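Local coordinates for glycerol trinitrate reductase (Agrobacterium tumefaciens, PDB 5EPD), which probably acts as an FMN-dependent reductase of the Old Yellow Enzyme family, here in its FMN-free form, and is named for its action on glycerol trinitrate, at residues L202-N212 against R225-T233; P263-L274 against F298-F307. One frame throughout, in Å; residues are numbered along the deposited sequence.

Contact 1: residues L202-N212 against R225-T233; sequences LLEQFAKDGAN and RARLMLEVT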
loop_
_atom_site.group_PDB
_atom_site.type_symbol
_atom_site.label_atom_id
_atom_site.label_comp_id
_atom_site.label_asym_id
_atom_site.label_seq_id
_atom_site.Cartn_x
_atom_site.Cartn_y
_atom_site.Cartn_z
ATOM N N LEU A 202 11.299 -0.467 1.751
ATOM C CA LEU A 202 12.555 -0.020 1.122
ATOM C C LEU A 202 12.655 1.494 1.007
ATOM O O LEU A 202 13.667 2.120 1.423
ATOM C CB LEU A 202 12.738 -0.631 -0.273
ATOM C CG LEU A 202 14.064 -0.300 -0.978
ATOM C CD1 LEU A 202 15.277 -0.803 -0.200
ATOM C CD2 LEU A 202 14.106 -0.875 -2.383
ATOM N N LEU A 203 11.615 2.087 0.447
ATOM C CA LEU A 203 11.723 3.480 0.055
ATOM C C LEU A 203 11.755 4.383 1.287
ATOM O O LEU A 203 12.397 5.433 1.244
ATOM C CB LEU A 203 10.594 3.876 -0.910
ATOM C CG LEU A 203 10.380 2.959 -2.128
ATOM C CD1 LEU A 203 9.230 3.432 -3.025
ATOM C CD2 LEU A 203 11.683 2.815 -2.914
ATOM N N GLU A 204 11.059 3.984 2.365
ATOM C CA GLU A 204 11.073 4.726 3.626
ATOM C C GLU A 204 12.410 4.489 4.358
ATOM O O GLU A 204 12.917 5.383 5.078
ATOM C CB GLU A 204 9.894 4.347 4.546
ATOM C CG GLU A 204 9.879 5.165 5.855
ATOM C CD GLU A 204 8.776 4.792 6.850
ATOM O OE1 GLU A 204 8.874 3.732 7.518
ATOM O OE2 GLU A 204 7.834 5.598 7.009
ATOM N N GLN A 205 12.993 3.304 4.180
ATOM C CA GLN A 205 14.281 3.021 4.792
ATOM C C GLN A 205 15.285 4.052 4.293
ATOM O O GLN A 205 16.145 4.479 5.038
ATOM C CB GLN A 205 14.778 1.621 4.444
ATOM C CG GLN A 205 14.154 0.506 5.251
ATOM C CD GLN A 205 14.133 -0.795 4.476
ATOM O OE1 GLN A 205 15.139 -1.192 3.862
ATOM N NE2 GLN A 205 12.992 -1.471 4.493
ATOM N N PHE A 206 15.163 4.417 3.015
ATOM C CA PHE A 206 16.021 5.422 2.394
ATOM C C PHE A 206 15.678 6.824 2.890
ATOM O O PHE A 206 16.582 7.613 3.157
ATOM C CB PHE A 206 15.901 5.380 0.849
ATOM C CG PHE A 206 16.883 4.448 0.174
ATOM C CD1 PHE A 206 16.606 3.094 0.045
ATOM C CD2 PHE A 206 18.090 4.933 -0.339
ATOM C CE1 PHE A 206 17.499 2.239 -0.586
ATOM C CE2 PHE A 206 18.992 4.075 -0.963
ATOM C CZ PHE A 206 18.693 2.727 -1.099
ATOM N N ALA A 207 14.380 7.120 2.972
ATOM C CA ALA A 207 13.883 8.411 3.390
ATOM C C ALA A 207 14.223 8.824 4.842
ATOM O O ALA A 207 14.482 10.002 5.119
ATOM C CB ALA A 207 12.372 8.455 3.183
ATOM N N LYS A 208 14.199 7.857 5.763
ATOM C CA LYS A 208 14.422 8.122 7.196
ATOM C C LYS A 208 15.859 7.807 7.673
ATOM O O LYS A 208 16.391 6.728 7.428
ATOM C CB LYS A 208 13.362 7.365 8.028
ATOM C CG LYS A 208 11.966 7.936 7.812
ATOM C CD LYS A 208 10.885 7.239 8.627
ATOM C CE LYS A 208 9.555 7.967 8.469
ATOM N NZ LYS A 208 8.418 7.248 9.111
ATOM N N ASP A 209 16.467 8.758 8.384
ATOM C CA ASP A 209 17.867 8.644 8.832
ATOM C C ASP A 209 18.128 7.590 9.896
ATOM O O ASP A 209 19.287 7.196 10.126
ATOM C CB ASP A 209 18.425 9.995 9.297
ATOM C CG ASP A 209 17.613 10.660 10.421
ATOM O OD1 ASP A 209 16.628 10.116 10.971
ATOM O OD2 ASP A 209 17.982 11.803 10.753
ATOM N N GLY A 210 17.065 7.107 10.533
ATOM C CA GLY A 210 17.177 5.980 11.453
ATOM C C GLY A 210 17.678 4.726 10.774
ATOM O O GLY A 210 18.259 3.873 11.424
ATOM N N ALA A 211 17.447 4.619 9.466
ATOM C CA ALA A 211 17.875 3.468 8.694
ATOM C C ALA A 211 18.779 3.787 7.521
ATOM O O ALA A 211 19.361 2.857 6.949
ATOM C CB ALA A 211 16.654 2.709 8.190
ATOM N N ASN A 212 18.875 5.051 7.108
ATOM C CA ASN A 212 19.766 5.390 6.000
ATOM C C ASN A 212 21.027 6.069 6.515
ATOM O O ASN A 212 21.024 7.272 6.812
ATOM C CB ASN A 212 19.065 6.265 4.959
ATOM C CG ASN A 212 19.923 6.503 3.720
ATOM O OD1 ASN A 212 21.158 6.376 3.744
ATOM N ND2 ASN A 212 19.272 6.860 2.632
ATOM N N ARG A 225 18.314 11.428 0.866
ATOM C CA ARG A 225 17.465 10.379 1.469
ATOM C C ARG A 225 16.152 10.195 0.687
ATOM O O ARG A 225 15.629 9.080 0.538
ATOM C CB ARG A 225 17.169 10.706 2.947
ATOM C CG ARG A 225 18.289 10.292 3.896
ATOM C CD ARG A 225 17.817 10.261 5.348
ATOM N NE ARG A 225 17.278 11.566 5.683
ATOM C CZ ARG A 225 18.010 12.617 6.051
ATOM N NH1 ARG A 225 19.335 12.521 6.182
ATOM N NH2 ARG A 225 17.413 13.778 6.302
ATOM N N ALA A 226 15.653 11.312 0.170
ATOM C CA ALA A 226 14.408 11.353 -0.573
ATOM C C ALA A 226 14.541 10.911 -2.032
ATOM O O ALA A 226 13.523 10.762 -2.710
ATOM C CB ALA A 226 13.839 12.765 -0.515
ATOM N N ARG A 227 15.767 10.675 -2.509
ATOM C CA ARG A 227 16.015 10.482 -3.956
ATOM C C ARG A 227 15.440 9.209 -4.532
ATOM O O ARG A 227 14.925 9.223 -5.636
ATOM C CB ARG A 227 17.513 10.522 -4.294
ATOM C CG ARG A 227 17.812 10.525 -5.804
ATOM C CD ARG A 227 19.302 10.659 -6.095
ATOM N NE ARG A 227 19.988 11.577 -5.161
ATOM C CZ ARG A 227 19.937 12.925 -5.199
ATOM N NH1 ARG A 227 19.210 13.565 -6.112
ATOM N NH2 ARG A 227 20.614 13.660 -4.306
ATOM N N LEU A 228 15.555 8.098 -3.830
ATOM C CA LEU A 228 15.029 6.859 -4.409
ATOM C C LEU A 228 13.511 6.944 -4.522
ATOM O O LEU A 228 12.963 6.673 -5.594
ATOM C CB LEU A 228 15.447 5.634 -3.611
ATOM C CG LEU A 228 15.109 4.277 -4.225
ATOM C CD1 LEU A 228 15.822 4.093 -5.559
ATOM C CD2 LEU A 228 15.457 3.168 -3.254
ATOM N N MET A 229 12.834 7.366 -3.451
ATOM C CA MET A 229 11.358 7.448 -3.459
ATOM C C MET A 229 10.861 8.277 -4.641
ATOM O O MET A 229 9.945 7.867 -5.360
ATOM C CB MET A 229 10.814 8.041 -2.132
ATOM C CG MET A 229 9.276 8.038 -2.002
ATOM S SD MET A 229 8.682 8.729 -0.436
ATOM C CE MET A 229 9.301 7.515 0.743
ATOM N N LEU A 230 11.477 9.445 -4.828
ATOM C CA LEU A 230 11.095 10.366 -5.879
ATOM C C LEU A 230 11.451 9.822 -7.265
ATOM O O LEU A 230 10.659 9.964 -8.203
ATOM C CB LEU A 230 11.755 11.734 -5.643
ATOM C CG LEU A 230 11.344 12.493 -4.372
ATOM C CD1 LEU A 230 12.182 13.760 -4.270
ATOM C CD2 LEU A 230 9.852 12.826 -4.360
ATOM N N GLU A 231 12.616 9.195 -7.393
ATOM C CA GLU A 231 12.997 8.556 -8.654
ATOM C C GLU A 231 12.030 7.466 -9.018
ATOM O O GLU A 231 11.671 7.316 -10.189
ATOM C CB GLU A 231 14.412 7.980 -8.590
ATOM C CG GLU A 231 15.465 9.056 -8.832
ATOM C CD GLU A 231 16.879 8.566 -8.636
ATOM O OE1 GLU A 231 17.046 7.364 -8.346
ATOM O OE2 GLU A 231 17.808 9.394 -8.764
ATOM N N VAL A 232 11.610 6.691 -8.018
ATOM C CA VAL A 232 10.692 5.577 -8.267
ATOM C C VAL A 232 9.317 6.117 -8.724
ATOM O O VAL A 232 8.797 5.706 -9.754
ATOM C CB VAL A 232 10.587 4.623 -7.046
ATOM C CG1 VAL A 232 9.365 3.715 -7.163
ATOM C CG2 VAL A 232 11.844 3.772 -6.910
ATOM N N THR A 233 8.754 7.062 -7.986
ATOM C CA THR A 233 7.480 7.672 -8.370
ATOM C C THR A 233 7.537 8.399 -9.743
ATOM O O THR A 233 6.581 8.376 -10.517
ATOM C CB THR A 233 6.998 8.651 -7.265
ATOM O OG1 THR A 233 7.130 8.035 -5.978
ATOM C CG2 THR A 233 5.547 9.071 -7.475
HETATM O O HOH W 1 13.795 7.623 -0.206
HETATM O O HOH W 2 21.218 10.176 5.994
#

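Contact 2: residues P263-L274 against F298-F307; sequences PQTQYDYIVDKL and FDYGSLRRRF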
loop_
_atom_site.group_PDB
_atom_site.type_symbol
_atom_site.label_atom_id
_atom_site.label_comp_id
_atom_site.label_asym_id
_atom_site.label_seq_id
_atom_site.Cartn_x
_atom_site.Cartn_y
_atom_site.Cartn_z
ATOM N N PRO A 263 10.957 14.635 10.756
ATOM C CA PRO A 263 10.112 14.170 9.655
ATOM C C PRO A 263 9.394 15.308 8.936
ATOM O O PRO A 263 9.080 15.194 7.738
ATOM C CB PRO A 263 9.122 13.221 10.345
ATOM C CG PRO A 263 9.179 13.559 11.803
ATOM C CD PRO A 263 10.579 14.031 12.047
ATOM N N GLN A 264 9.152 16.396 9.650
ATOM C CA GLN A 264 8.497 17.540 9.040
ATOM C C GLN A 264 9.306 18.097 7.833
ATOM O O GLN A 264 8.772 18.233 6.722
ATOM C CB GLN A 264 8.258 18.644 10.085
ATOM C CG GLN A 264 7.277 19.702 9.602
ATOM C CD GLN A 264 5.844 19.175 9.506
ATOM O OE1 GLN A 264 5.236 18.847 10.521
ATOM N NE2 GLN A 264 5.299 19.108 8.282
ATOM N N THR A 265 10.584 18.399 8.059
ATOM C CA THR A 265 11.471 18.844 6.985
ATOM C C THR A 265 11.525 17.793 5.881
ATOM O O THR A 265 11.425 18.107 4.689
ATOM C CB THR A 265 12.906 19.085 7.511
ATOM O OG1 THR A 265 12.860 20.011 8.609
ATOM C CG2 THR A 265 13.803 19.634 6.406
ATOM N N GLN A 266 11.682 16.539 6.297
ATOM C CA GLN A 266 11.825 15.425 5.362
ATOM C C GLN A 266 10.608 15.324 4.455
ATOM O O GLN A 266 10.760 15.137 3.221
ATOM C CB GLN A 266 12.038 14.108 6.118
ATOM C CG GLN A 266 12.402 12.908 5.243
ATOM C CD GLN A 266 13.717 13.066 4.494
ATOM O OE1 GLN A 266 14.816 12.990 5.088
ATOM N NE2 GLN A 266 13.624 13.266 3.171
ATOM N N TYR A 267 9.407 15.441 5.048
ATOM C CA TYR A 267 8.159 15.121 4.302
ATOM C C TYR A 267 7.501 16.332 3.650
ATOM O O TYR A 267 6.739 16.168 2.696
ATOM C CB TYR A 267 7.180 14.286 5.150
ATOM C CG TYR A 267 7.588 12.821 5.181
ATOM C CD1 TYR A 267 8.536 12.366 6.101
ATOM C CD2 TYR A 267 7.069 11.907 4.267
ATOM C CE1 TYR A 267 8.963 11.048 6.104
ATOM C CE2 TYR A 267 7.481 10.577 4.266
ATOM C CZ TYR A 267 8.433 10.157 5.187
ATOM O OH TYR A 267 8.872 8.861 5.214
ATOM N N ASP A 268 7.807 17.537 4.149
ATOM C CA ASP A 268 7.498 18.775 3.418
ATOM C C ASP A 268 8.254 18.781 2.087
ATOM O O ASP A 268 7.681 19.128 1.036
ATOM C CB ASP A 268 7.931 20.018 4.204
ATOM C CG ASP A 268 7.045 20.312 5.377
ATOM O OD1 ASP A 268 5.936 19.737 5.481
ATOM O OD2 ASP A 268 7.462 21.137 6.205
ATOM N N TYR A 269 9.542 18.416 2.147
ATOM C CA TYR A 269 10.370 18.286 0.940
ATOM C C TYR A 269 9.800 17.272 -0.063
ATOM O O TYR A 269 9.550 17.603 -1.238
ATOM C CB TYR A 269 11.816 17.886 1.290
ATOM C CG TYR A 269 12.658 17.741 0.034
ATOM C CD1 TYR A 269 13.132 18.871 -0.631
ATOM C CD2 TYR A 269 12.930 16.481 -0.529
ATOM C CE1 TYR A 269 13.882 18.766 -1.797
ATOM C CE2 TYR A 269 13.684 16.364 -1.702
ATOM C CZ TYR A 269 14.162 17.514 -2.336
ATOM O OH TYR A 269 14.923 17.454 -3.500
ATOM N N ILE A 270 9.609 16.037 0.421
ATOM C CA ILE A 270 9.054 14.936 -0.384
ATOM C C ILE A 270 7.709 15.306 -1.013
ATOM O O ILE A 270 7.493 15.053 -2.199
ATOM C CB ILE A 270 8.941 13.615 0.434
ATOM C CG1 ILE A 270 10.323 12.960 0.548
ATOM C CG2 ILE A 270 7.975 12.620 -0.227
ATOM C CD1 ILE A 270 10.512 12.117 1.793
ATOM N N VAL A 271 6.804 15.901 -0.244
ATOM C CA VAL A 271 5.482 16.260 -0.823
ATOM C C VAL A 271 5.587 17.418 -1.826
ATOM O O VAL A 271 4.914 17.385 -2.842
ATOM C CB VAL A 271 4.385 16.496 0.252
ATOM C CG1 VAL A 271 3.105 17.094 -0.354
ATOM C CG2 VAL A 271 4.057 15.177 0.954
ATOM N N ASP A 272 6.446 18.401 -1.571
ATOM C CA ASP A 272 6.747 19.429 -2.589
ATOM C C ASP A 272 7.154 18.782 -3.914
ATOM O O ASP A 272 6.639 19.103 -4.980
ATOM C CB ASP A 272 7.907 20.338 -2.140
ATOM C CG ASP A 272 7.508 21.332 -1.063
ATOM O OD1 ASP A 272 6.308 21.705 -0.995
ATOM O OD2 ASP A 272 8.418 21.735 -0.286
ATOM N N LYS A 273 8.117 17.881 -3.828
ATOM C CA LYS A 273 8.608 17.188 -5.005
ATOM C C LYS A 273 7.561 16.263 -5.652
ATOM O O LYS A 273 7.499 16.142 -6.885
ATOM C CB LYS A 273 9.859 16.414 -4.620
ATOM C CG LYS A 273 11.048 17.335 -4.399
ATOM C CD LYS A 273 11.644 17.738 -5.746
ATOM C CE LYS A 273 12.913 18.558 -5.600
ATOM N NZ LYS A 273 12.663 20.015 -5.770
ATOM N N LEU A 274 6.747 15.610 -4.826
ATOM C CA LEU A 274 5.677 14.762 -5.353
ATOM C C LEU A 274 4.683 15.617 -6.093
ATOM O O LEU A 274 4.282 15.260 -7.194
ATOM C CB LEU A 274 4.961 13.977 -4.253
ATOM C CG LEU A 274 5.761 12.821 -3.679
ATOM C CD1 LEU A 274 5.138 12.405 -2.346
ATOM C CD2 LEU A 274 5.838 11.666 -4.675
ATOM N N PHE A 298 3.141 16.307 14.753
ATOM C CA PHE A 298 3.328 16.493 13.300
ATOM C C PHE A 298 2.259 17.381 12.648
ATOM O O PHE A 298 1.098 17.351 13.045
ATOM C CB PHE A 298 3.359 15.117 12.599
ATOM C CG PHE A 298 3.831 15.167 11.159
ATOM C CD1 PHE A 298 5.189 15.078 10.847
ATOM C CD2 PHE A 298 2.913 15.313 10.108
ATOM C CE1 PHE A 298 5.616 15.138 9.520
ATOM C CE2 PHE A 298 3.341 15.383 8.784
ATOM C CZ PHE A 298 4.697 15.296 8.490
ATOM N N ASP A 299 2.653 18.150 11.623
ATOM C CA ASP A 299 1.725 19.038 10.875
ATOM C C ASP A 299 1.339 18.482 9.507
ATOM O O ASP A 299 2.044 18.702 8.522
ATOM C CB ASP A 299 2.320 20.450 10.677
ATOM C CG ASP A 299 1.355 21.411 9.946
ATOM O OD1 ASP A 299 0.271 20.987 9.511
ATOM O OD2 ASP A 299 1.680 22.605 9.786
ATOM N N TYR A 300 0.194 17.799 9.444
ATOM C CA TYR A 300 -0.287 17.227 8.192
ATOM C C TYR A 300 -0.850 18.301 7.267
ATOM O O TYR A 300 -0.882 18.122 6.043
ATOM C CB TYR A 300 -1.330 16.124 8.462
ATOM C CG TYR A 300 -0.752 14.932 9.217
ATOM C CD1 TYR A 300 -0.061 13.906 8.553
ATOM C CD2 TYR A 300 -0.885 14.846 10.595
ATOM C CE1 TYR A 300 0.495 12.845 9.250
ATOM C CE2 TYR A 300 -0.343 13.783 11.302
ATOM C CZ TYR A 300 0.341 12.790 10.633
ATOM O OH TYR A 300 0.860 11.757 11.380
ATOM N N GLY A 301 -1.295 19.414 7.857
ATOM C CA GLY A 301 -1.830 20.547 7.106
ATOM C C GLY A 301 -0.788 21.115 6.155
ATOM O O GLY A 301 -1.135 21.583 5.056
ATOM N N SER A 302 0.486 21.060 6.575
ATOM C CA SER A 302 1.604 21.436 5.722
ATOM C C SER A 302 1.587 20.598 4.456
ATOM O O SER A 302 1.648 21.149 3.360
ATOM C CB SER A 302 2.946 21.257 6.460
ATOM O OG SER A 302 4.075 21.532 5.617
ATOM N N LEU A 303 1.502 19.274 4.619
ATOM C CA LEU A 303 1.551 18.332 3.484
ATOM C C LEU A 303 0.345 18.504 2.580
ATOM O O LEU A 303 0.459 18.535 1.332
ATOM C CB LEU A 303 1.598 16.868 3.968
ATOM C CG LEU A 303 2.722 16.450 4.931
ATOM C CD1 LEU A 303 2.706 14.945 5.094
ATOM C CD2 LEU A 303 4.081 16.940 4.455
ATOM N N ARG A 304 -0.810 18.579 3.235
ATOM C CA ARG A 304 -2.073 18.938 2.589
ATOM C C ARG A 304 -1.986 20.233 1.758
ATOM O O ARG A 304 -2.468 20.282 0.619
ATOM C CB ARG A 304 -3.150 19.072 3.668
ATOM C CG ARG A 304 -4.501 19.527 3.174
ATOM C CD ARG A 304 -4.940 18.732 1.962
ATOM N NE ARG A 304 -6.386 18.639 1.873
ATOM C CZ ARG A 304 -7.051 18.291 0.773
ATOM N NH1 ARG A 304 -6.400 18.028 -0.360
ATOM N NH2 ARG A 304 -8.387 18.219 0.807
ATOM N N ARG A 305 -1.381 21.275 2.326
ATOM C CA ARG A 305 -1.192 22.523 1.602
ATOM C C ARG A 305 -0.262 22.363 0.391
ATOM O O ARG A 305 -0.540 22.863 -0.689
ATOM C CB ARG A 305 -0.645 23.586 2.548
ATOM C CG ARG A 305 -1.736 24.386 3.221
ATOM C CD ARG A 305 -1.173 25.434 4.160
ATOM N NE ARG A 305 -1.438 25.050 5.542
ATOM C CZ ARG A 305 -0.518 24.701 6.443
ATOM N NH1 ARG A 305 -0.912 24.362 7.673
ATOM N NH2 ARG A 305 0.784 24.694 6.145
ATOM N N ARG A 306 0.838 21.645 0.581
ATOM C CA ARG A 306 1.856 21.488 -0.453
ATOM C C ARG A 306 1.388 20.672 -1.622
ATOM O O ARG A 306 1.889 20.839 -2.731
ATOM C CB ARG A 306 3.090 20.820 0.127
ATOM C CG ARG A 306 3.820 21.726 1.075
ATOM C CD ARG A 306 4.866 20.978 1.872
ATOM N NE ARG A 306 5.285 21.793 3.004
ATOM C CZ ARG A 306 6.091 22.845 2.913
ATOM N NH1 ARG A 306 6.604 23.206 1.743
ATOM N NH2 ARG A 306 6.401 23.515 4.002
ATOM N N PHE A 307 0.464 19.755 -1.377
ATOM C CA PHE A 307 0.007 18.872 -2.434
ATOM C C PHE A 307 -1.305 19.429 -3.003
ATOM O O PHE A 307 -2.268 19.723 -2.286
ATOM C CB PHE A 307 -0.120 17.414 -1.934
ATOM C CG PHE A 307 -0.238 16.405 -3.054
ATOM C CD1 PHE A 307 0.895 16.013 -3.789
ATOM C CD2 PHE A 307 -1.478 15.878 -3.406
ATOM C CE1 PHE A 307 0.780 15.105 -4.830
ATOM C CE2 PHE A 307 -1.590 14.985 -4.455
ATOM C CZ PHE A 307 -0.469 14.595 -5.163
HETATM O O HOH W 3 4.313 22.299 -2.408
#

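Contact 1: residues L202-N212 against R225-T233
Leu203 and Met229 lie level with each other where helix 202-207 crosses helix 227-233, the short axes approaching to 8.5 Å with their N-to-C directions 139° apart. Both belong to the eight-stranded TIM barrel of the Old Yellow Enzyme family: the short helix follows barrel strand 193-196, and the longer one leads to strand 245-249. Leu228 fills the apolar centre. Its CD2 lies over a face of the Phe206 ring in a CH-pi contact, 3.7 Å from the ring centroid and 21° off the normal, displaced toward the rim. The same methyl meets Leu203 CD2 at 3.8 Å, the two leucine side chains crossing at about a right angle; Val232 extends this patch with both methyls against the fork of Leu203. Met229 reaches in from beside it: its chain runs straight until chi3 (-66°) turns CE against the short helix, 4.0 Å from Ala207 CB. Helix 171-187 closes the apolar side through Phe178, which touches Leu203 and Val232. At the other end Arg225 lies along the turn after Ala207. Its NE gives only a weak bond to Ala207 O (3.3 Å) and has a further partner in Gln266 OE1, while Asp209 CB sits over one guanidinium face. Asn212 ND2 bonds to Phe206 O in the carbonyl plane, on a lone pair, at 2.8 Å, and also to Tyr218 O; its amide stands nearly perpendicular to the guanidinium. Phe206 O and Arg225 O, both acceptors, come close without bonding. Between the backbones a water donates to Leu203 O, and a second water accepts from Arg225 NH1 while donating to Asn212 O, each of these last two bonds 3.0 Å long.

Contact 2: residues P263-L274 against F298-F307
Asp268 OD1 is gripped by Ser302 OG across the contact, at 2.6 Å, and by Gln264 NE2 of its own helix; the two donors reach it from opposite faces of the carboxylate plane. Arg306 NE adds a salt bridge to this oxygen at 3.3 Å, yet its hydrogen bond goes to Ser302 OG, near the guanidinium plane. The serine therefore relays between the arginine and Asp268. Asp268 CB lies over one guanidinium face, whereas Asp272 OD1 takes Arg306 NH1 at the edge on its syn lone pair (3.1 Å, N-H...O angle 168°). With chain atoms CG to NE extended, Arg306 spans both aspartates, completing a salt-bridge network. Gln264 clasps the start of the second helix: OE1 accepts from Asp299 N at 2.9 Å and NE2 donates to Asp299 O. A bend at chi2 (70°) also lays OE1 over the centre of the Phe298 ring. Asp299 is the N-cap, accepting from Ser302 N. Inward of the charges, Val271 CG2 packs on Leu303 CD2 and CG1 on Phe307 CB at 3.6 Å. Helices 263-274 and 300-306 run nearly parallel, crossing at -16°, as successive outer helices of the barrel; Val271 and Phe307 both rest on Ile282 of strand 281-284, and helix 227-240 flanks the first helix through Met229 and Leu230.

Contacts 1 and 2 follow one another along the chain and lie side by side, their centres about 15 Å apart, on the outer layer of the same barrel. Helix 263-274 is the shared element: besides pairing with 298-307, it touches both segments of contact 1. Gln266 OE1 probably accepts a hydrogen bond from Arg225 NE at 2.9 Å, and Lys208 CE packs 3.4 Å from Tyr267 OH. Farther along, Leu230 CD1 meets Lys273 CB at 3.5 Å. The two interfaces differ in makeup, contact 1 being mostly buried and apolar, contact 2 richer in charge. The structure is FMN-free, so the distance from either contact to the flavin cannot be measured here.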